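Long-range contacts in multicopper oxidase (Pseudomonas thermotolerans, PDB 6VOW), which probably couples the oxidation of phenolic or related substrates to the reduction of dioxygen to water at copper centres, as laccases do: residues H38-I43 with D77-R82; R72-D77 with V154-E159. All coordinates share one frame; numbering follows the deposited sequence.

Contact 1 (H38-I43 with D77-R82)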
ATOM      1  N   HIS A  38       3.052  10.851 -18.574  1.00 35.02           N
ATOM      2  CA  HIS A  38       4.289  10.619 -17.862  1.00 34.64           C
ATOM      3  C   HIS A  38       4.733   9.257 -18.301  1.00 38.51           C
ATOM      4  O   HIS A  38       4.087   8.258 -17.967  1.00 40.93           O
ATOM      5  CB  HIS A  38       4.010  10.627 -16.369  1.00 37.36           C
ATOM      6  CG  HIS A  38       3.318  11.841 -15.896  1.00 36.74           C
ATOM      7  ND1 HIS A  38       3.943  12.737 -15.082  1.00 39.01           N
ATOM      8  CD2 HIS A  38       2.078  12.343 -16.127  1.00 43.52           C
ATOM      9  CE1 HIS A  38       3.124  13.737 -14.818  1.00 43.46           C
ATOM     10  NE2 HIS A  38       1.996  13.534 -15.455  1.00 41.42           N
ATOM     11  N   ASP A  39       5.714   9.224 -19.207  1.00 35.56           N
ATOM     12  CA  ASP A  39       6.369   7.986 -19.686  1.00 41.12           C
ATOM     13  C   ASP A  39       7.531   7.479 -18.828  1.00 40.78           C
ATOM     14  O   ASP A  39       8.471   8.219 -18.437  1.00 36.12           O
ATOM     15  CB  ASP A  39       6.857   8.065 -21.164  1.00 40.76           C
ATOM     16  CG  ASP A  39       5.733   7.913 -22.114  1.00 48.67           C
ATOM     17  OD1 ASP A  39       5.310   6.780 -22.280  1.00 63.39           O
ATOM     18  OD2 ASP A  39       5.167   8.872 -22.640  1.00 51.01           O
ATOM     19  N   TYR A  40       7.414   6.183 -18.554  1.00 42.50           N
ATOM     20  CA  TYR A  40       8.383   5.431 -17.820  1.00 46.66           C
ATOM     21  C   TYR A  40       8.581   4.087 -18.534  1.00 41.52           C
ATOM     22  O   TYR A  40       7.630   3.530 -19.104  1.00 41.87           O
ATOM     23  CB  TYR A  40       7.880   5.177 -16.403  1.00 48.66           C
ATOM     24  CG  TYR A  40       7.860   6.341 -15.468  1.00 36.39           C
ATOM     25  CD1 TYR A  40       9.002   6.747 -14.847  1.00 45.62           C
ATOM     26  CD2 TYR A  40       6.708   7.052 -15.228  1.00 37.20           C
ATOM     27  CE1 TYR A  40       9.002   7.795 -13.964  1.00 43.46           C
ATOM     28  CE2 TYR A  40       6.700   8.094 -14.360  1.00 34.77           C
ATOM     29  CZ  TYR A  40       7.875   8.474 -13.767  1.00 36.32           C
ATOM     30  OH  TYR A  40       7.924   9.471 -12.877  1.00 38.21           O
ATOM     31  N   GLU A  41       9.841   3.661 -18.588  1.00 47.71           N
ATOM     32  CA  GLU A  41      10.253   2.289 -18.914  1.00 50.83           C
ATOM     33  C   GLU A  41      10.676   1.690 -17.581  1.00 56.95           C
ATOM     34  O   GLU A  41      11.672   2.178 -16.979  1.00 53.75           O
ATOM     35  CB  GLU A  41      11.460   2.283 -19.853  1.00 51.55           C
ATOM     36  CG  GLU A  41      11.827   0.877 -20.283  1.00 58.16           C
ATOM     37  CD  GLU A  41      13.102   0.735 -21.090  1.00 61.36           C
ATOM     38  OE1 GLU A  41      14.198   1.128 -20.668  1.00 70.76           O
ATOM     39  OE2 GLU A  41      13.008   0.153 -22.151  1.00 59.57           O
ATOM     40  N   LEU A  42       9.935   0.665 -17.128  1.00 52.02           N
ATOM     41  CA  LEU A  42      10.178   0.059 -15.821  1.00 41.30           C
ATOM     42  C   LEU A  42      10.582  -1.389 -16.020  1.00 40.76           C
ATOM     43  O   LEU A  42       9.807  -2.177 -16.560  1.00 44.33           O
ATOM     44  CB  LEU A  42       8.963   0.111 -14.919  1.00 39.06           C
ATOM     45  CG  LEU A  42       9.257  -0.270 -13.455  1.00 42.44           C
ATOM     46  CD1 LEU A  42      10.368   0.590 -12.864  1.00 54.01           C
ATOM     47  CD2 LEU A  42       8.055  -0.165 -12.564  1.00 43.51           C
ATOM     48  N   ILE A  43      11.778  -1.752 -15.550  1.00 40.16           N
ATOM     49  CA  ILE A  43      12.326  -3.130 -15.684  1.00 38.35           C
ATOM     50  C   ILE A  43      12.428  -3.840 -14.287  1.00 43.52           C
ATOM     51  O   ILE A  43      13.092  -3.341 -13.388  1.00 48.40           O
ATOM     52  CB  ILE A  43      13.727  -3.015 -16.299  1.00 43.84           C
ATOM     53  CG1 ILE A  43      13.683  -2.454 -17.720  1.00 49.89           C
ATOM     54  CG2 ILE A  43      14.420  -4.324 -16.321  1.00 53.88           C
ATOM     55  CD1 ILE A  43      15.048  -2.037 -18.232  1.00 53.17           C
ATOM     56  N   ASP A  77      -3.433  13.416 -15.201  1.00 41.33           N
ATOM     57  CA  ASP A  77      -2.585  13.018 -16.319  1.00 40.99           C
ATOM     58  C   ASP A  77      -2.539  11.503 -16.526  1.00 39.13           C
ATOM     59  O   ASP A  77      -3.088  10.739 -15.713  1.00 41.78           O
ATOM     60  CB  ASP A  77      -1.177  13.539 -16.105  1.00 42.76           C
ATOM     61  CG  ASP A  77      -1.106  15.029 -16.000  1.00 40.29           C
ATOM     62  OD1 ASP A  77      -2.116  15.714 -16.257  1.00 43.21           O
ATOM     63  OD2 ASP A  77       0.016  15.478 -15.722  1.00 44.93           O
ATOM     64  N   TRP A  78      -1.928  11.094 -17.646  1.00 37.93           N
ATOM     65  CA  TRP A  78      -1.742   9.675 -18.050  1.00 36.10           C
ATOM     66  C   TRP A  78      -0.450   9.240 -17.558  1.00 38.02           C
ATOM     67  O   TRP A  78       0.531   9.982 -17.684  1.00 36.76           O
ATOM     68  CB  TRP A  78      -1.752   9.422 -19.564  1.00 38.86           C
ATOM     69  CG  TRP A  78      -3.080   9.551 -20.211  1.00 44.45           C
ATOM     70  CD1 TRP A  78      -3.571  10.674 -20.748  1.00 51.68           C
ATOM     71  CD2 TRP A  78      -4.066   8.555 -20.427  1.00 49.52           C
ATOM     72  NE1 TRP A  78      -4.816  10.479 -21.229  1.00 54.98           N
ATOM     73  CE2 TRP A  78      -5.139   9.171 -21.081  1.00 61.62           C
ATOM     74  CE3 TRP A  78      -4.166   7.204 -20.122  1.00 45.42           C
ATOM     75  CZ2 TRP A  78      -6.294   8.485 -21.434  1.00 69.67           C
ATOM     76  CZ3 TRP A  78      -5.278   6.543 -20.467  1.00 43.03           C
ATOM     77  CH2 TRP A  78      -6.337   7.164 -21.116  1.00 59.05           C
ATOM     78  N   LEU A  79      -0.458   8.028 -16.960  1.00 35.80           N
ATOM     79  CA  LEU A  79       0.740   7.378 -16.510  1.00 41.13           C
ATOM     80  C   LEU A  79       0.928   6.313 -17.526  1.00 39.03           C
ATOM     81  O   LEU A  79      -0.015   5.555 -17.695  1.00 38.47           O
ATOM     82  CB  LEU A  79       0.540   6.726 -15.104  1.00 42.82           C
ATOM     83  CG  LEU A  79       1.756   5.953 -14.634  1.00 38.41           C
ATOM     84  CD1 LEU A  79       2.942   6.803 -14.788  1.00 43.72           C
ATOM     85  CD2 LEU A  79       1.632   5.607 -13.170  1.00 45.85           C
ATOM     86  N   ARG A  80       2.112   6.234 -18.147  0.50 38.83           N
ATOM     87  CA  ARG A  80       2.402   5.222 -19.193  0.50 38.45           C
ATOM     88  C   ARG A  80       3.672   4.546 -18.825  0.50 37.65           C
ATOM     89  O   ARG A  80       4.734   5.189 -18.694  0.50 32.51           O
ATOM     90  CB  ARG A  80       2.542   5.875 -20.572  0.50 44.08           C
ATOM     91  CG  ARG A  80       2.614   4.905 -21.755  0.50 48.42           C
ATOM     92  CD  ARG A  80       2.174   5.544 -23.080  0.50 47.69           C
ATOM     93  NE  ARG A  80       3.066   6.637 -23.479  0.50 44.17           N
ATOM     94  CZ  ARG A  80       2.796   7.473 -24.470  0.50 38.28           C
ATOM     95  NH1 ARG A  80       1.697   7.350 -25.134  0.50 35.11           N
ATOM     96  NH2 ARG A  80       3.620   8.435 -24.771  0.50 32.89           N
ATOM     97  N   VAL A  81       3.569   3.248 -18.574  1.00 40.47           N
ATOM     98  CA  VAL A  81       4.732   2.510 -18.102  1.00 39.02           C
ATOM     99  C   VAL A  81       4.888   1.308 -18.984  1.00 43.12           C
ATOM    100  O   VAL A  81       4.022   0.445 -19.032  1.00 47.39           O
ATOM    101  CB  VAL A  81       4.599   2.022 -16.668  1.00 43.39           C
ATOM    102  CG1 VAL A  81       5.893   1.253 -16.333  1.00 47.22           C
ATOM    103  CG2 VAL A  81       4.362   3.212 -15.746  1.00 35.48           C
ATOM    104  N   ARG A  82       5.999   1.313 -19.698  1.00 41.67           N
ATOM    105  CA  ARG A  82       6.484   0.188 -20.481  1.00 45.73           C
ATOM    106  C   ARG A  82       7.174  -0.728 -19.478  1.00 41.31           C
ATOM    107  O   ARG A  82       8.313  -0.485 -19.078  1.00 34.76           O
ATOM    108  CB  ARG A  82       7.408   0.727 -21.584  1.00 46.32           C
ATOM    109  CG  ARG A  82       8.287  -0.261 -22.310  1.00 54.04           C
ATOM    110  CD  ARG A  82       7.476  -1.194 -23.109  1.00 67.36           C
ATOM    111  NE  ARG A  82       6.831  -0.599 -24.302  1.00 74.56           N
ATOM    112  CZ  ARG A  82       7.394  -0.456 -25.490  1.00 72.59           C
ATOM    113  NH1 ARG A  82       8.675  -0.744 -25.706  1.00 76.20           N
ATOM    114  NH2 ARG A  82       6.659   0.026 -26.462  1.00 69.08           N
TER
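The His-38 ring is approached at its edge, where Asp-77 CB and Trp-78 O lie near its plane. Its CG sits beside the backbone N (chi1 -54°), which brings the ring to Trp-78 O. His-38 NE2 donates to the anti lone pair of Asp-77 OD2 at 2.8 Å. The bond is nearly straight (166°), ring and carboxylate almost coplanar. The Tyr-40 ring meets its partner at the edge: Leu-79 CD1 is 3.8 Å from Tyr-40 CD2. On the face opposite His-38, Tyr-40 and Leu-79, the Arg-80 guanidinium grips Asp-39 side-on, NE to OD1 and NH2 to OD2. Arg-80 has two modelled conformers and this pairing belongs to one; its NE to OD1 separation is too short to rely on. The backbones run parallel, with His-38, Tyr-40 and Leu-42 donating N-H to the carbonyls of Trp-78, Arg-80 and Arg-82, and His-38 and Tyr-40 accepting from Arg-80 and Arg-82. Leu-42 CB packs on Val-81 CG1 at 3.6 Å. Strands 37-49 and 78-85 are the inner pair of a four-strand cupredoxin sheet, flanked by 57-62 and 120-126. Arg-82 makes a salt bridge to Asp-122. His-38, Leu-79 and Val-81 pack against strand 71-74 of the facing sheet.

Contact 2 (R72-D77 with V154-E159)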
ATOM      1  N   ARG A  72       6.403   8.852 -10.552  1.00 40.99           N
ATOM      2  CA  ARG A  72       5.535  10.065 -10.290  1.00 47.78           C
ATOM      3  C   ARG A  72       4.618  10.327 -11.440  1.00 41.80           C
ATOM      4  O   ARG A  72       5.053  10.172 -12.609  1.00 40.88           O
ATOM      5  CB  ARG A  72       6.296  11.363 -10.181  1.00 55.81           C
ATOM      6  CG  ARG A  72       7.460  11.395  -9.292  1.00 62.34           C
ATOM      7  CD  ARG A  72       7.052  11.471  -7.872  1.00 61.19           C
ATOM      8  NE  ARG A  72       6.641  12.795  -7.465  1.00 60.01           N
ATOM      9  CZ  ARG A  72       6.834  13.295  -6.242  1.00 63.18           C
ATOM     10  NH1 ARG A  72       7.446  12.638  -5.244  1.00 51.18           N
ATOM     11  NH2 ARG A  72       6.390  14.482  -6.028  1.00 61.14           N
ATOM     12  N   CYS A  73       3.376  10.693 -11.100  1.00 39.54           N
ATOM     13  CA  CYS A  73       2.447  11.226 -12.054  1.00 36.60           C
ATOM     14  C   CYS A  73       1.787  12.461 -11.443  1.00 34.70           C
ATOM     15  O   CYS A  73       2.176  12.940 -10.352  1.00 33.50           O
ATOM     16  CB  CYS A  73       1.390  10.194 -12.445  1.00 41.83           C
ATOM     17  SG  CYS A  73       0.492  10.519 -14.079  1.00 51.30           S
ATOM     18  N   ARG A  74       0.838  13.051 -12.160  1.00 29.19           N
ATOM     19  CA  ARG A  74       0.195  14.290 -11.706  1.00 34.91           C
ATOM     20  C   ARG A  74      -1.199  13.974 -11.920  1.00 33.83           C
ATOM     21  O   ARG A  74      -1.488  13.244 -12.887  1.00 40.16           O
ATOM     22  CB  ARG A  74       0.670  15.467 -12.597  1.00 52.72           C
ATOM     23  CG  ARG A  74      -0.191  16.722 -12.665  1.00 62.05           C
ATOM     24  CD  ARG A  74       0.393  17.812 -11.813  1.00 72.37           C
ATOM     25  NE  ARG A  74       1.808  17.997 -12.120  1.00 76.19           N
ATOM     26  CZ  ARG A  74       2.692  18.569 -11.302  1.00 84.77           C
ATOM     27  NH1 ARG A  74       2.338  19.007 -10.093  1.00 89.97           N
ATOM     28  NH2 ARG A  74       3.958  18.689 -11.680  1.00 93.28           N
ATOM     29  N   GLN A  75      -2.049  14.412 -10.995  1.00 37.45           N
ATOM     30  CA  GLN A  75      -3.451  14.116 -11.038  1.00 37.04           C
ATOM     31  C   GLN A  75      -4.087  14.663 -12.278  1.00 37.28           C
ATOM     32  O   GLN A  75      -3.903  15.822 -12.571  1.00 37.97           O
ATOM     33  CB  GLN A  75      -4.107  14.757  -9.818  1.00 45.66           C
ATOM     34  CG  GLN A  75      -5.589  14.534  -9.663  1.00 42.75           C
ATOM     35  CD  GLN A  75      -6.072  15.184  -8.414  1.00 37.05           C
ATOM     36  OE1 GLN A  75      -5.476  16.143  -7.943  1.00 37.24           O
ATOM     37  NE2 GLN A  75      -7.141  14.662  -7.850  1.00 36.27           N
ATOM     38  N   GLY A  76      -4.846  13.822 -12.976  1.00 45.88           N
ATOM     39  CA  GLY A  76      -5.515  14.186 -14.236  1.00 43.59           C
ATOM     40  C   GLY A  76      -4.689  13.738 -15.419  1.00 40.65           C
ATOM     41  O   GLY A  76      -5.181  13.632 -16.506  1.00 45.26           O
ATOM     42  N   ASP A  77      -3.433  13.416 -15.201  1.00 41.33           N
ATOM     43  CA  ASP A  77      -2.585  13.018 -16.319  1.00 40.99           C
ATOM     44  C   ASP A  77      -2.539  11.503 -16.526  1.00 39.13           C
ATOM     45  O   ASP A  77      -3.088  10.739 -15.713  1.00 41.78           O
ATOM     46  CB  ASP A  77      -1.177  13.539 -16.105  1.00 42.76           C
ATOM     47  CG  ASP A  77      -1.106  15.029 -16.000  1.00 40.29           C
ATOM     48  OD1 ASP A  77      -2.116  15.714 -16.257  1.00 43.21           O
ATOM     49  OD2 ASP A  77       0.016  15.478 -15.722  1.00 44.93           O
ATOM     50  N   VAL A 154       3.764   8.144  -6.544  1.00 37.90           N
ATOM     51  CA  VAL A 154       3.173   9.434  -6.118  1.00 34.65           C
ATOM     52  C   VAL A 154       2.383  10.045  -7.261  1.00 35.76           C
ATOM     53  O   VAL A 154       2.938  10.220  -8.346  1.00 33.31           O
ATOM     54  CB  VAL A 154       4.261  10.438  -5.665  1.00 38.73           C
ATOM     55  CG1 VAL A 154       3.657  11.736  -5.225  1.00 33.40           C
ATOM     56  CG2 VAL A 154       5.056   9.880  -4.487  1.00 38.58           C
ATOM     57  N   VAL A 155       1.100  10.334  -7.034  1.00 33.52           N
ATOM     58  CA  VAL A 155       0.319  11.134  -7.904  1.00 33.16           C
ATOM     59  C   VAL A 155       0.235  12.526  -7.279  1.00 38.66           C
ATOM     60  O   VAL A 155      -0.392  12.698  -6.244  1.00 31.23           O
ATOM     61  CB  VAL A 155      -1.054  10.489  -8.181  1.00 35.13           C
ATOM     62  CG1 VAL A 155      -1.875  11.358  -9.173  1.00 39.47           C
ATOM     63  CG2 VAL A 155      -0.844   9.071  -8.787  1.00 36.30           C
ATOM     64  N   GLU A 156       0.992  13.489  -7.858  1.00 38.71           N
ATOM     65  CA  GLU A 156       0.998  14.829  -7.422  1.00 33.83           C
ATOM     66  C   GLU A 156      -0.424  15.456  -7.512  1.00 37.39           C
ATOM     67  O   GLU A 156      -1.240  15.147  -8.412  1.00 39.72           O
ATOM     68  CB  GLU A 156       2.052  15.622  -8.200  1.00 40.67           C
ATOM     69  CG  GLU A 156       3.482  15.180  -7.815  1.00 49.91           C
ATOM     70  CD  GLU A 156       4.611  15.825  -8.615  1.00 53.62           C
ATOM     71  OE1 GLU A 156       4.284  16.844  -9.242  1.00 57.02           O
ATOM     72  OE2 GLU A 156       5.790  15.333  -8.609  1.00 55.03           O
ATOM     73  N   GLU A 157      -0.763  16.291  -6.540  1.00 35.96           N
ATOM     74  CA  GLU A 157      -2.071  17.062  -6.614  1.00 38.01           C
ATOM     75  C   GLU A 157      -2.096  17.959  -7.907  1.00 35.84           C
ATOM     76  O   GLU A 157      -1.059  18.424  -8.387  1.00 42.90           O
ATOM     77  CB  GLU A 157      -2.286  17.978  -5.413  1.00 33.81           C
ATOM     78  CG  GLU A 157      -2.486  17.285  -4.050  1.00 49.55           C
ATOM     79  CD  GLU A 157      -1.179  16.595  -3.540  1.00 49.24           C
ATOM     80  OE1 GLU A 157       0.000  17.115  -3.713  1.00 48.29           O
ATOM     81  OE2 GLU A 157      -1.334  15.503  -2.959  1.00 44.51           O
ATOM     82  N   ARG A 158      -3.263  18.185  -8.452  1.00 36.85           N
ATOM     83  CA  ARG A 158      -3.353  18.993  -9.674  1.00 41.92           C
ATOM     84  C   ARG A 158      -2.908  20.413  -9.373  1.00 39.75           C
ATOM     85  O   ARG A 158      -2.128  20.995 -10.136  1.00 44.07           O
ATOM     86  CB  ARG A 158      -4.743  18.973 -10.285  1.00 47.25           C
ATOM     87  CG  ARG A 158      -4.744  19.648 -11.691  1.00 58.21           C
ATOM     88  CD  ARG A 158      -5.919  19.287 -12.572  1.00 62.76           C
ATOM     89  NE  ARG A 158      -6.978  19.045 -11.611  1.00 61.15           N
ATOM     90  CZ  ARG A 158      -7.593  17.898 -11.370  1.00 58.19           C
ATOM     91  NH1 ARG A 158      -7.399  16.837 -12.114  1.00 51.83           N
ATOM     92  NH2 ARG A 158      -8.513  17.861 -10.377  1.00 57.38           N
ATOM     93  N   GLU A 159      -3.357  20.978  -8.274  1.00 44.88           N
ATOM     94  CA  GLU A 159      -2.872  22.287  -7.865  1.00 47.77           C
ATOM     95  C   GLU A 159      -1.873  22.091  -6.747  1.00 49.04           C
ATOM     96  O   GLU A 159      -1.983  21.133  -5.958  1.00 46.38           O
ATOM     97  CB  GLU A 159      -4.052  23.222  -7.373  1.00 57.79           C
ATOM     98  CG  GLU A 159      -5.202  23.472  -8.385  1.00 60.98           C
ATOM     99  CD  GLU A 159      -4.757  24.034  -9.786  1.00 80.04           C
ATOM    100  OE1 GLU A 159      -3.699  24.721  -9.884  1.00 88.85           O
ATOM    101  OE2 GLU A 159      -5.471  23.803 -10.822  1.00 69.54           O
TER
HETATM  102  O   HOH W   1       4.214  19.424  -8.288  1.00 65.42           O
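Arg-72 lays its guanidinium over Val-154, with CG1 of the valine above the centre of one face, 3.7 Å from the plane. The two side chains lie side by side and point the same way. The arginine is bent at chi2 (-76°) and again at chi3. Its NE and NH2 both reach one oxygen, Glu-156 OE2; the NH2 to OE2 distance is 2.8 Å. NE uses the anti lone pair of OE2, whereas NH2 comes from above the carboxylate plane. Guanidinium and carboxylate planes are turned 79° apart. Arg-74 meets the same carboxylate differently. Glu-156 OE1 sits over its guanidinium face, 3.0 Å from Arg-74 NH1, and no N-H points at it. The salt bridge is therefore one of charges, and a water joins the pair by accepting from Arg-74 NH1 and donating to Glu-156 OE1.

Strand 71-74 is the outermost strand of its sheet and pairs in parallel with strand 151-156, in the cupredoxin-like domain. Cys-73 N donates to Val-154 O, Glu-156 N to Cys-73 O and Gln-75 N to Glu-156 O. Past the strand ends, Arg-158 N donates to a lone pair of Gln-75 OE1 at 3.1 Å, in the plane of the amide carbonyl. The Gln-75 amide and Arg-158 guanidinium also stack, offset. Gln-75 NE2 binds Glu-128 O. Gly-76 lies in the type II turn that Asp-77 N closes on Arg-74 O.

On the face of Arg-72 and Glu-156, two arginines thus share one carboxylate. Glu-70 and Glu-166 also make salt bridges to Arg-72 NH1. The two arginines would be expected to favour the ionised form of Glu-156, while Glu-70 and Glu-166 would help balance the charge of Arg-72.

Contacts 1 and 2 belong to the two facing sheets of one cupredoxin-like sandwich, their centres about 13 Å apart. The chain leaves strand 71-74 in contact 2, turns through the shared residue Asp-77 and enters strand 78-85 in contact 1. Tyr-40 OH lies 2.8 Å from Arg-72 N, a probable hydrogen bond between the sheets, and the His-38 ring packs on Cys-73. Neither contact touches a copper: the side chains of Leu-79 and Val-155 are each about 14 Å from a bound copper ion. Strand 151-156 shares its sheet with strands 131-136 and 94-96, which carry His-94, His-96, Trp-134 and His-136 of the Cu-O-Cu pocket. Both contacts join strands of this domain without supplying any ligand.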